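PDB 4OBI: uncharacterized protein from Enterococcus faecalis, which is of unknown function but binds a zinc ion, here as the NusG domain II-like part of a longer membrane protein. Local coordinates for residues Gly53-Val58 against Arg71-Lys76. Residues are numbered along the deposited sequence; the frame is centred on the assembly and turned at random.
Sequences GDRIRV and RGWISK
Trp-73 is flanked on both faces by arginines, with a stacked cation-pi contact from Arg-55 and a CH-pi contact from Arg-57. In this NusG domain II-like fold the indole lies over the face of the three-stranded antiparallel sheet that carries Arg-55, Arg-57, Glu-50 and Asp-52. On one face the Arg-55 guanidinium lies flat, its plane 11° from the indole; CZ sits 3.7 Å from the centroid of the Trp-73 five-membered ring, close to the ring normal. NH1 of Arg-55 comes to 3.3 Å from NE1 of Trp-73, but both are donors, and the approach is over the face, hence a stack rather than a bond. The opposite face is covered by Arg-57, whose CD lies 3.6 Å from the centroid of the six-membered ring, while NE rides above CZ2. Both arginines place CG between the backbone N and the carbonyl carbon and then run extended, which carries the two side chains across the indole, one over each face.

At the edge of the ring, where Ile-56 N lies, the loop is joined to the outermost strand 55-61 by a single antiparallel bridge. Ile-56 and Ile-74 form its hydrogen-bonded pair: Ile-56 N to Ile-74 O and Ile-74 N to Ile-56 O are each 3.0 Å, with N-H...O angles of 159° and 166°. Ile-56 turns its CB away from the loop, and its side chain packs on Ile-49, Val-51 and Ile-91, yet CG2 still meets CG1 of Ile-74 at 3.9 Å, the two side chains lying side by side and pointing the same way.

Further out, salt bridges from NE of Arg-55 to Asp-52 and from NE of Arg-57 to Glu-50 probably hold the guanidinium groups in place. Water continues the pairing at both ends: one molecule joins the carbonyl oxygens of Asp-54 and Ser-75, and another accepts from Val-58 N and donates to Gly-72 O at 2.8 Å.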
ATOM      1  N   GLY A  53      10.426   7.164  -0.075  1.00 33.46           N
ATOM      2  CA  GLY A  53      11.651   6.514  -0.522  1.00 34.52           C
ATOM      3  C   GLY A  53      11.477   5.017  -0.741  1.00 33.36           C
ATOM      4  O   GLY A  53      10.883   4.587  -1.725  1.00 32.88           O
ATOM      5  N   ASP A  54      12.003   4.223   0.186  1.00 33.10           N
ATOM      6  CA  ASP A  54      12.006   2.770   0.044  1.00 32.04           C
ATOM      7  C   ASP A  54      10.986   2.086   0.949  1.00 29.01           C
ATOM      8  O   ASP A  54      11.029   0.874   1.126  1.00 27.89           O
ATOM      9  CB  ASP A  54      13.403   2.214   0.317  1.00 35.63           C
ATOM     10  CG  ASP A  54      13.901   2.527   1.720  1.00 38.23           C
ATOM     11  OD1 ASP A  54      13.151   3.109   2.533  1.00 37.08           O
ATOM     12  OD2 ASP A  54      15.054   2.185   2.012  1.00 45.29           O
ATOM     13  N   ARG A  55      10.061   2.859   1.511  1.00 27.73           N
ATOM     14  CA  ARG A  55       9.035   2.294   2.378  1.00 25.00           C
ATOM     15  C   ARG A  55       7.653   2.796   1.979  1.00 23.19           C
ATOM     16  O   ARG A  55       7.504   3.838   1.345  1.00 23.38           O
ATOM     17  CB  ARG A  55       9.330   2.579   3.855  1.00 26.21           C
ATOM     18  CG  ARG A  55       9.475   4.039   4.209  1.00 29.51           C
ATOM     19  CD  ARG A  55       9.847   4.204   5.674  1.00 32.54           C
ATOM     20  NE  ARG A  55       9.726   5.598   6.093  1.00 34.59           N
ATOM     21  CZ  ARG A  55       9.585   5.998   7.355  1.00 37.10           C
ATOM     22  NH1 ARG A  55       9.544   5.117   8.355  1.00 36.04           N
ATOM     23  NH2 ARG A  55       9.489   7.294   7.617  1.00 41.31           N
ATOM     24  N   ILE A  56       6.648   2.028   2.350  1.00 22.09           N
ATOM     25  CA  ILE A  56       5.287   2.298   1.943  1.00 20.97           C
ATOM     26  C   ILE A  56       4.314   1.973   3.071  1.00 20.37           C
ATOM     27  O   ILE A  56       4.542   1.049   3.851  1.00 20.36           O
ATOM     28  CB  ILE A  56       4.935   1.499   0.667  1.00 20.61           C
ATOM     29  CG1 ILE A  56       3.573   1.927   0.116  1.00 21.12           C
ATOM     30  CG2 ILE A  56       4.985  -0.001   0.918  1.00 20.08           C
ATOM     31  CD1 ILE A  56       3.312   1.452  -1.300  1.00 21.72           C
ATOM     32  N   ARG A  57       3.243   2.753   3.156  1.00 20.56           N
ATOM     33  CA  ARG A  57       2.173   2.486   4.122  1.00 19.20           C
ATOM     34  C   ARG A  57       0.838   2.977   3.612  1.00 19.52           C
ATOM     35  O   ARG A  57       0.765   3.680   2.603  1.00 19.95           O
ATOM     36  CB  ARG A  57       2.481   3.169   5.459  1.00 20.22           C
ATOM     37  CG  ARG A  57       2.431   4.695   5.428  1.00 22.01           C
ATOM     38  CD  ARG A  57       2.498   5.294   6.828  1.00 23.79           C
ATOM     39  NE  ARG A  57       2.548   6.752   6.797  1.00 25.84           N
ATOM     40  CZ  ARG A  57       2.722   7.524   7.870  1.00 29.10           C
ATOM     41  NH1 ARG A  57       2.841   6.984   9.079  1.00 29.31           N
ATOM     42  NH2 ARG A  57       2.781   8.847   7.734  1.00 30.70           N
ATOM     43  N   VAL A  58      -0.217   2.585   4.319  1.00 18.86           N
ATOM     44  CA  VAL A  58      -1.507   3.247   4.205  1.00 19.73           C
ATOM     45  C   VAL A  58      -1.535   4.309   5.300  1.00 21.16           C
ATOM     46  O   VAL A  58      -1.474   3.989   6.486  1.00 21.75           O
ATOM     47  CB  VAL A  58      -2.681   2.265   4.356  1.00 19.05           C
ATOM     48  CG1 VAL A  58      -4.007   3.015   4.301  1.00 19.42           C
ATOM     49  CG2 VAL A  58      -2.621   1.195   3.269  1.00 19.88           C
ATOM     50  N   ARG A  71      -1.041  -0.851  11.005  1.00 22.72           N
ATOM     51  CA  ARG A  71       0.115  -1.670  10.610  1.00 24.06           C
ATOM     52  C   ARG A  71       1.363  -0.832  10.296  1.00 24.28           C
ATOM     53  O   ARG A  71       2.478  -1.251  10.594  1.00 24.61           O
ATOM     54  CB  ARG A  71      -0.280  -2.547   9.408  1.00 26.56           C
ATOM     55  CG  ARG A  71       0.853  -3.336   8.751  1.00 30.60           C
ATOM     56  CD  ARG A  71       1.104  -4.650   9.464  1.00 32.48           C
ATOM     57  NE  ARG A  71       2.029  -5.486   8.700  1.00 36.07           N
ATOM     58  CZ  ARG A  71       3.354  -5.377   8.729  1.00 40.75           C
ATOM     59  NH1 ARG A  71       3.953  -4.451   9.484  1.00 44.79           N
ATOM     60  NH2 ARG A  71       4.093  -6.208   7.997  1.00 40.28           N
ATOM     61  N   GLY A  72       1.180   0.349   9.707  1.00 23.19           N
ATOM     62  CA  GLY A  72       2.294   1.233   9.400  1.00 24.90           C
ATOM     63  C   GLY A  72       3.152   0.752   8.240  1.00 22.83           C
ATOM     64  O   GLY A  72       2.676   0.035   7.366  1.00 22.16           O
ATOM     65  N   TRP A  73       4.431   1.126   8.272  1.00 24.06           N
ATOM     66  CA  TRP A  73       5.328   0.977   7.130  1.00 23.49           C
ATOM     67  C   TRP A  73       5.791  -0.455   6.902  1.00 22.81           C
ATOM     68  O   TRP A  73       6.009  -1.198   7.851  1.00 24.17           O
ATOM     69  CB  TRP A  73       6.589   1.824   7.331  1.00 25.28           C
ATOM     70  CG  TRP A  73       6.384   3.300   7.525  1.00 26.10           C
ATOM     71  CD1 TRP A  73       6.407   3.974   8.707  1.00 29.72           C
ATOM     72  CD2 TRP A  73       6.181   4.285   6.505  1.00 26.18           C
ATOM     73  NE1 TRP A  73       6.224   5.325   8.490  1.00 30.01           N
ATOM     74  CE2 TRP A  73       6.085   5.540   7.145  1.00 27.88           C
ATOM     75  CE3 TRP A  73       6.062   4.226   5.110  1.00 25.13           C
ATOM     76  CZ2 TRP A  73       5.875   6.729   6.439  1.00 28.36           C
ATOM     77  CZ3 TRP A  73       5.856   5.407   4.406  1.00 25.98           C
ATOM     78  CH2 TRP A  73       5.761   6.642   5.074  1.00 28.17           C
ATOM     79  N   ILE A  74       5.960  -0.827   5.634  1.00 22.29           N
ATOM     80  CA  ILE A  74       6.714  -2.032   5.273  1.00 21.84           C
ATOM     81  C   ILE A  74       7.701  -1.652   4.176  1.00 21.95           C
ATOM     82  O   ILE A  74       7.536  -0.632   3.504  1.00 21.52           O
ATOM     83  CB  ILE A  74       5.842  -3.223   4.790  1.00 21.16           C
ATOM     84  CG1 ILE A  74       5.086  -2.911   3.487  1.00 21.04           C
ATOM     85  CG2 ILE A  74       4.871  -3.672   5.881  1.00 20.85           C
ATOM     86  CD1 ILE A  74       4.329  -4.112   2.951  1.00 20.73           C
ATOM     87  N   SER A  75       8.715  -2.489   3.998  1.00 21.94           N
ATOM     88  CA  SER A  75       9.755  -2.228   3.012  1.00 22.09           C
ATOM     89  C   SER A  75      10.443  -3.470   2.440  1.00 22.58           C
ATOM     90  O   SER A  75      11.171  -3.348   1.462  1.00 24.08           O
ATOM     91  CB  SER A  75      10.812  -1.304   3.632  1.00 23.11           C
ATOM     92  OG  SER A  75      11.538  -1.959   4.670  1.00 23.57           O
ATOM     93  N   LYS A  76      10.232  -4.647   3.040  1.00 22.23           N
ATOM     94  CA  LYS A  76      10.966  -5.862   2.665  1.00 22.86           C
ATOM     95  C   LYS A  76      10.018  -6.930   2.135  1.00 22.21           C
ATOM     96  O   LYS A  76       8.874  -7.006   2.586  1.00 20.80           O
ATOM     97  CB  LYS A  76      11.735  -6.432   3.861  1.00 23.65           C
ATOM     98  CG  LYS A  76      12.680  -5.450   4.542  1.00 24.67           C
ATOM     99  CD  LYS A  76      13.777  -4.974   3.616  1.00 25.42           C
ATOM    100  CE  LYS A  76      14.703  -4.016   4.340  1.00 26.76           C
ATOM    101  NZ  LYS A  76      15.839  -3.597   3.483  1.00 28.26           N
TER
HETATM  102  O   HOH W   1      12.434  -1.357   0.284  1.00 25.85           O
HETATM  103  O   HOH W   2       0.127   0.693   6.446  1.00 19.81           O